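Saframycin Mx1 synthetase B (Legionella pneumophila subsp. pneumophila, PDB 3KXW) belongs to the fatty acid AMP ligases of the ANL (AMP-binding) enzyme clan and carries 5'-O-[(S)-(dodecanoyloxy)(hydroxy)phosphoryl]adenosine in its pocket. Local coordinates at residues L86-C90 with W159-S163; T347-A351 with F362-N366. One frame throughout, in Å; residues are numbered along the deposited sequence.

Overall arrangement
Contact 1 (86-90 with 159-163) and contact 2 (347-351 with 362-366) lie on opposite sides of the chain's centre, their own centres about 54 Å apart and their nearest atoms about 37 Å apart, so neither touches the other. They follow in series along the sequence, both in the AMP-binding enzyme part of the chain. Contact 1 joins the end of helix 76-87 to a loop 69 residues later; contact 2 is local, with 10 residues between its segments. Each sits toward the periphery, their centres about 28 and about 30 Å from the chain's centre. Contact 2 stays remote from the bound 5'-O-[(S)-(dodecanoyloxy)(hydroxy)phosphoryl]adenosine, the side chain of Leu350 being about 13 Å away, too far for direct contact.

Contact 1: residues L86-C90 with W159-S163; sequences LYAGC and WQPTS
Gly89 and Thr162 bring their CA atoms to 6.3 Å as the loop 159-163 passes the end of helix 76-87 without any direct backbone pairing. Its main polar link is Trp159 NE1 to Tyr87 O, a hydrogen bond of 2.8 Å bent to 144° at the hydrogen. The acceptor lies close to the indole plane, whereas NE1 stands above the plane of the Tyr87 carbonyl. Water 1 also donates to Tyr87 O (2.7 Å) and accepts from Thr162 N (2.9 Å), so two donors grip this one oxygen. With CG anti to the backbone N (chi1 168°), Trp159 turns its indole against the helix end; Tyr87 presents an edge to one indole face, Tyr87 CD2 lying 3.8 Å from Trp159 CZ2, in an edge-to-face pair with planes at 51°. Pro161 N lies over the centre of the opposite face. Tyr87 OH is hydrogen-bonded to Asp47 OD1, on the helix 43-59 that the ring also packs against. Gly89, at positive phi and with two bonds back into the last turn, one of them from Gly89 N to Leu86 O, closes the helix in a Schellman motif, a helix C-terminus here covered by the loop between strands 143-147 and 169-174.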
ATOM      1  N   LEU A  86      16.631  -3.737 -12.781  1.00 12.90           N
ATOM      2  CA  LEU A  86      17.599  -4.301 -11.860  1.00 14.27           C
ATOM      3  C   LEU A  86      18.741  -5.023 -12.591  1.00 13.95           C
ATOM      4  O   LEU A  86      19.901  -4.914 -12.196  1.00 13.31           O
ATOM      5  CB  LEU A  86      16.941  -5.265 -10.851  1.00 13.34           C
ATOM      6  CG  LEU A  86      15.850  -4.715  -9.926  1.00 18.74           C
ATOM      7  CD1 LEU A  86      15.635  -5.599  -8.705  1.00 18.02           C
ATOM      8  CD2 LEU A  86      16.103  -3.285  -9.538  1.00 17.67           C
ATOM      9  N   TYR A  87      18.401  -5.791 -13.624  1.00 12.33           N
ATOM     10  CA  TYR A  87      19.416  -6.489 -14.407  1.00 13.34           C
ATOM     11  C   TYR A  87      20.402  -5.533 -15.063  1.00 14.20           C
ATOM     12  O   TYR A  87      21.519  -5.924 -15.349  1.00 16.62           O
ATOM     13  CB  TYR A  87      18.788  -7.317 -15.514  1.00 13.23           C
ATOM     14  CG  TYR A  87      18.287  -8.701 -15.140  1.00 13.23           C
ATOM     15  CD1 TYR A  87      17.381  -8.905 -14.105  1.00 12.01           C
ATOM     16  CD2 TYR A  87      18.673  -9.807 -15.892  1.00 14.19           C
ATOM     17  CE1 TYR A  87      16.891 -10.193 -13.817  1.00 13.00           C
ATOM     18  CE2 TYR A  87      18.203 -11.094 -15.604  1.00 14.07           C
ATOM     19  CZ  TYR A  87      17.306 -11.276 -14.575  1.00 13.35           C
ATOM     20  OH  TYR A  87      16.848 -12.567 -14.338  1.00 14.23           O
ATOM     21  N   ALA A  88      19.977  -4.306 -15.335  1.00 14.10           N
ATOM     22  CA  ALA A  88      20.876  -3.299 -15.902  1.00 14.60           C
ATOM     23  C   ALA A  88      21.647  -2.518 -14.835  1.00 16.13           C
ATOM     24  O   ALA A  88      22.452  -1.645 -15.160  1.00 19.46           O
ATOM     25  CB  ALA A  88      20.097  -2.343 -16.792  1.00 14.82           C
ATOM     26  N   GLY A  89      21.406  -2.822 -13.566  1.00 15.01           N
ATOM     27  CA  GLY A  89      21.996  -2.067 -12.475  1.00 17.86           C
ATOM     28  C   GLY A  89      21.408  -0.671 -12.331  1.00 17.28           C
ATOM     29  O   GLY A  89      21.975   0.183 -11.647  1.00 19.52           O
ATOM     30  N   CYS A  90      20.269  -0.439 -12.974  1.00 15.17           N
ATOM     31  CA  CYS A  90      19.594   0.848 -12.887  1.00 14.72           C
ATOM     32  C   CYS A  90      18.631   0.863 -11.701  1.00 15.81           C
ATOM     33  O   CYS A  90      18.200  -0.189 -11.231  1.00 15.97           O
ATOM     34  CB  CYS A  90      18.844   1.152 -14.195  1.00 14.30           C
ATOM     35  SG  CYS A  90      19.970   1.341 -15.638  1.00 18.43           S
ATOM     36  N   TRP A 159      22.473  -8.877 -23.405  1.00 21.61           N
ATOM     37  CA  TRP A 159      22.594  -8.251 -22.086  1.00 19.57           C
ATOM     38  C   TRP A 159      24.019  -8.389 -21.529  1.00 21.56           C
ATOM     39  O   TRP A 159      24.620  -9.451 -21.625  1.00 23.05           O
ATOM     40  CB  TRP A 159      21.571  -8.843 -21.114  1.00 18.63           C
ATOM     41  CG  TRP A 159      21.783  -8.473 -19.664  1.00 17.40           C
ATOM     42  CD1 TRP A 159      21.724  -7.216 -19.116  1.00 17.22           C
ATOM     43  CD2 TRP A 159      22.057  -9.369 -18.582  1.00 18.43           C
ATOM     44  NE1 TRP A 159      21.951  -7.279 -17.762  1.00 16.21           N
ATOM     45  CE2 TRP A 159      22.152  -8.591 -17.408  1.00 17.19           C
ATOM     46  CE3 TRP A 159      22.238 -10.755 -18.487  1.00 17.10           C
ATOM     47  CZ2 TRP A 159      22.428  -9.153 -16.163  1.00 19.66           C
ATOM     48  CZ3 TRP A 159      22.501 -11.312 -17.237  1.00 20.13           C
ATOM     49  CH2 TRP A 159      22.598 -10.509 -16.096  1.00 16.80           C
ATOM     50  N   GLN A 160      24.553  -7.314 -20.952  1.00 21.28           N
ATOM     51  CA  GLN A 160      25.859  -7.396 -20.285  1.00 22.04           C
ATOM     52  C   GLN A 160      25.684  -7.277 -18.776  1.00 20.47           C
ATOM     53  O   GLN A 160      25.338  -6.211 -18.289  1.00 21.37           O
ATOM     54  CB  GLN A 160      26.780  -6.278 -20.783  1.00 22.31           C
ATOM     55  CG  GLN A 160      27.037  -6.321 -22.290  1.00 28.07           C
ATOM     56  CD  GLN A 160      28.167  -7.267 -22.663  1.00 32.81           C
ATOM     57  OE1 GLN A 160      28.722  -7.964 -21.804  1.00 33.80           O
ATOM     58  NE2 GLN A 160      28.524  -7.289 -23.949  1.00 39.87           N
ATOM     59  N   PRO A 161      25.935  -8.367 -18.034  1.00 20.88           N
ATOM     60  CA  PRO A 161      25.836  -8.343 -16.571  1.00 21.29           C
ATOM     61  C   PRO A 161      26.700  -7.221 -16.004  1.00 24.90           C
ATOM     62  O   PRO A 161      27.799  -6.979 -16.513  1.00 23.86           O
ATOM     63  CB  PRO A 161      26.401  -9.702 -16.140  1.00 24.18           C
ATOM     64  CG  PRO A 161      26.380 -10.559 -17.382  1.00 23.52           C
ATOM     65  CD  PRO A 161      26.482  -9.633 -18.553  1.00 21.03           C
ATOM     66  N   THR A 162      26.205  -6.538 -14.978  1.00 21.35           N
ATOM     67  CA  THR A 162      26.968  -5.489 -14.316  1.00 22.34           C
ATOM     68  C   THR A 162      27.460  -6.059 -12.994  1.00 24.45           C
ATOM     69  O   THR A 162      27.098  -7.167 -12.629  1.00 24.45           O
ATOM     70  CB  THR A 162      26.113  -4.209 -14.092  1.00 24.71           C
ATOM     71  OG1 THR A 162      25.059  -4.486 -13.163  1.00 24.25           O
ATOM     72  CG2 THR A 162      25.493  -3.742 -15.404  1.00 23.52           C
ATOM     73  N   SER A 163      28.318  -5.344 -12.282  1.00 24.27           N
ATOM     74  CA  SER A 163      28.756  -5.857 -10.981  1.00 25.50           C
ATOM     75  C   SER A 163      27.936  -5.239  -9.865  1.00 25.02           C
ATOM     76  O   SER A 163      28.311  -4.217  -9.319  1.00 29.34           O
ATOM     77  CB  SER A 163      30.243  -5.599 -10.735  1.00 30.85           C
ATOM     78  OG  SER A 163      31.008  -6.685 -11.224  1.00 36.14           O
TER
HETATM   79  O   HOH W   1      23.587  -6.592 -13.688  1.00 20.15           O

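Contact 2: residues T347-A351 with F362-N366; sequences TLTLA and FADDN
Thr349 and Ala363 are joined through their backbones, where Ala363 N donates to Thr349 O at 3.0 Å and 155° at the hydrogen. The same oxygen takes a CA-H...O contact from Phe362 CA at 3.4 Å. On one side of this link Phe362 carries the apolar packing: Phe362 CE1 meets Leu348 CD1 at 3.8 Å near the ring plane, while Phe362 CD1 lies 4.0 Å from Leu350 CD2. A first torsion of -64° sets the ring beside the backbone N and turns it back alongside the strand, its edge toward Leu348 CD1 and Thr349 O. Leu350 and Phe362 form a single beta bridge, and the touching parts run 108° apart, so the chain crosses strand 347-350 instead of extending its two-stranded antiparallel sheet with 371-374; 362-366 belongs to the long loop joining those strands. Past the bridge, Ala363 CB packs on Ala351 CB at 3.9 Å. Thr349 OG1 lies 3.2 Å from Asp365 OD2, though its proton may go to another acceptor. Further out, a backbone bond between Ala351 and His361 flanks the bridge, those from Leu348 to Leu373 and from Leu350 to Tyr371 hold the strand, and the His447 ring meets Phe362.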
ATOM      1  N   THR A 347      -5.326  -9.017  21.446  1.00 20.10           N
ATOM      2  CA  THR A 347      -5.870  -7.679  21.611  1.00 19.37           C
ATOM      3  C   THR A 347      -5.673  -7.208  23.050  1.00 20.78           C
ATOM      4  O   THR A 347      -5.462  -8.016  23.957  1.00 20.28           O
ATOM      5  CB  THR A 347      -7.375  -7.571  21.205  1.00 23.13           C
ATOM      6  OG1 THR A 347      -8.200  -8.285  22.136  1.00 23.42           O
ATOM      7  CG2 THR A 347      -7.604  -8.116  19.791  1.00 19.37           C
ATOM      8  N   LEU A 348      -5.705  -5.897  23.248  1.00 18.51           N
ATOM      9  CA  LEU A 348      -5.722  -5.328  24.599  1.00 21.20           C
ATOM     10  C   LEU A 348      -6.867  -4.351  24.745  1.00 22.60           C
ATOM     11  O   LEU A 348      -7.277  -3.712  23.778  1.00 22.59           O
ATOM     12  CB  LEU A 348      -4.416  -4.609  24.897  1.00 19.05           C
ATOM     13  CG  LEU A 348      -3.199  -5.500  25.105  1.00 19.86           C
ATOM     14  CD1 LEU A 348      -1.951  -4.609  25.115  1.00 19.08           C
ATOM     15  CD2 LEU A 348      -3.360  -6.300  26.396  1.00 22.14           C
ATOM     16  N   THR A 349      -7.394  -4.234  25.957  1.00 22.90           N
ATOM     17  CA  THR A 349      -8.489  -3.321  26.203  1.00 22.79           C
ATOM     18  C   THR A 349      -7.981  -2.156  27.012  1.00 24.80           C
ATOM     19  O   THR A 349      -7.504  -2.332  28.135  1.00 23.35           O
ATOM     20  CB  THR A 349      -9.632  -4.002  26.964  1.00 27.54           C
ATOM     21  OG1 THR A 349     -10.059  -5.167  26.242  1.00 28.58           O
ATOM     22  CG2 THR A 349     -10.796  -3.043  27.132  1.00 29.62           C
ATOM     23  N   LEU A 350      -8.043  -0.966  26.432  1.00 23.73           N
ATOM     24  CA  LEU A 350      -7.595   0.218  27.132  1.00 24.46           C
ATOM     25  C   LEU A 350      -8.788   0.969  27.707  1.00 26.92           C
ATOM     26  O   LEU A 350      -9.895   0.938  27.148  1.00 24.07           O
ATOM     27  CB  LEU A 350      -6.808   1.161  26.219  1.00 26.43           C
ATOM     28  CG  LEU A 350      -5.698   0.646  25.298  1.00 27.25           C
ATOM     29  CD1 LEU A 350      -4.614   1.700  25.132  1.00 24.85           C
ATOM     30  CD2 LEU A 350      -5.113  -0.681  25.750  1.00 24.48           C
ATOM     31  N   ALA A 351      -8.544   1.663  28.815  1.00 25.87           N
ATOM     32  CA  ALA A 351      -9.541   2.526  29.443  1.00 27.13           C
ATOM     33  C   ALA A 351      -9.815   3.783  28.624  1.00 27.03           C
ATOM     34  O   ALA A 351      -8.947   4.266  27.897  1.00 27.63           O
ATOM     35  CB  ALA A 351      -9.081   2.914  30.857  1.00 25.96           C
ATOM     36  N   PHE A 362      -5.211   0.229  31.306  1.00 24.27           N
ATOM     37  CA  PHE A 362      -5.984  -0.889  30.808  1.00 26.93           C
ATOM     38  C   PHE A 362      -7.347  -0.953  31.499  1.00 28.83           C
ATOM     39  O   PHE A 362      -7.536  -0.353  32.549  1.00 27.24           O
ATOM     40  CB  PHE A 362      -5.220  -2.189  31.066  1.00 28.09           C
ATOM     41  CG  PHE A 362      -3.918  -2.291  30.330  1.00 25.99           C
ATOM     42  CD1 PHE A 362      -3.890  -2.665  28.998  1.00 26.36           C
ATOM     43  CD2 PHE A 362      -2.716  -2.038  30.981  1.00 27.22           C
ATOM     44  CE1 PHE A 362      -2.681  -2.776  28.318  1.00 25.27           C
ATOM     45  CE2 PHE A 362      -1.510  -2.148  30.311  1.00 23.98           C
ATOM     46  CZ  PHE A 362      -1.492  -2.526  28.981  1.00 24.03           C
ATOM     47  N   ALA A 363      -8.289  -1.681  30.910  1.00 28.89           N
ATOM     48  CA  ALA A 363      -9.632  -1.785  31.479  1.00 32.75           C
ATOM     49  C   ALA A 363     -10.232  -3.169  31.251  1.00 35.04           C
ATOM     50  O   ALA A 363      -9.770  -3.914  30.384  1.00 33.46           O
ATOM     51  CB  ALA A 363     -10.544  -0.692  30.905  1.00 29.93           C
ATOM     52  N   ASP A 364     -11.255  -3.511  32.034  1.00 36.57           N
ATOM     53  CA  ASP A 364     -11.939  -4.793  31.887  1.00 38.92           C
ATOM     54  C   ASP A 364     -12.605  -4.915  30.513  1.00 39.57           C
ATOM     55  O   ASP A 364     -13.090  -3.926  29.954  1.00 37.20           O
ATOM     56  CB  ASP A 364     -12.970  -5.003  33.004  1.00 41.79           C
ATOM     57  CG  ASP A 364     -12.328  -5.110  34.388  1.00 43.94           C
ATOM     58  OD1 ASP A 364     -11.143  -5.507  34.479  1.00 43.01           O
ATOM     59  OD2 ASP A 364     -13.015  -4.796  35.386  1.00 46.95           O
ATOM     60  N   ASP A 365     -12.647  -6.149  30.012  1.00 41.99           N
ATOM     61  CA  ASP A 365     -12.913  -6.461  28.602  1.00 46.33           C
ATOM     62  C   ASP A 365     -14.113  -5.818  27.919  1.00 45.98           C
ATOM     63  O   ASP A 365     -14.342  -6.062  26.737  1.00 50.91           O
ATOM     64  CB  ASP A 365     -12.957  -7.975  28.373  1.00 47.06           C
ATOM     65  CG  ASP A 365     -11.592  -8.552  28.057  1.00 50.16           C
ATOM     66  OD1 ASP A 365     -11.483  -9.788  27.892  1.00 53.31           O
ATOM     67  OD2 ASP A 365     -10.625  -7.763  27.975  1.00 45.81           O
ATOM     68  N   ASN A 366     -14.884  -5.021  28.638  1.00 46.44           N
ATOM     69  CA  ASN A 366     -15.900  -4.200  27.985  1.00 46.63           C
ATOM     70  C   ASN A 366     -16.430  -3.125  28.908  1.00 46.77           C
ATOM     71  O   ASN A 366     -17.524  -2.583  28.699  1.00 48.57           O
ATOM     72  CB  ASN A 366     -17.030  -5.041  27.378  1.00 50.70           C
ATOM     73  CG  ASN A 366     -17.065  -6.458  27.920  1.00 53.98           C
ATOM     74  OD1 ASN A 366     -17.299  -7.414  27.172  1.00 52.78           O
ATOM     75  ND2 ASN A 366     -16.826  -6.605  29.224  1.00 53.45           N
TER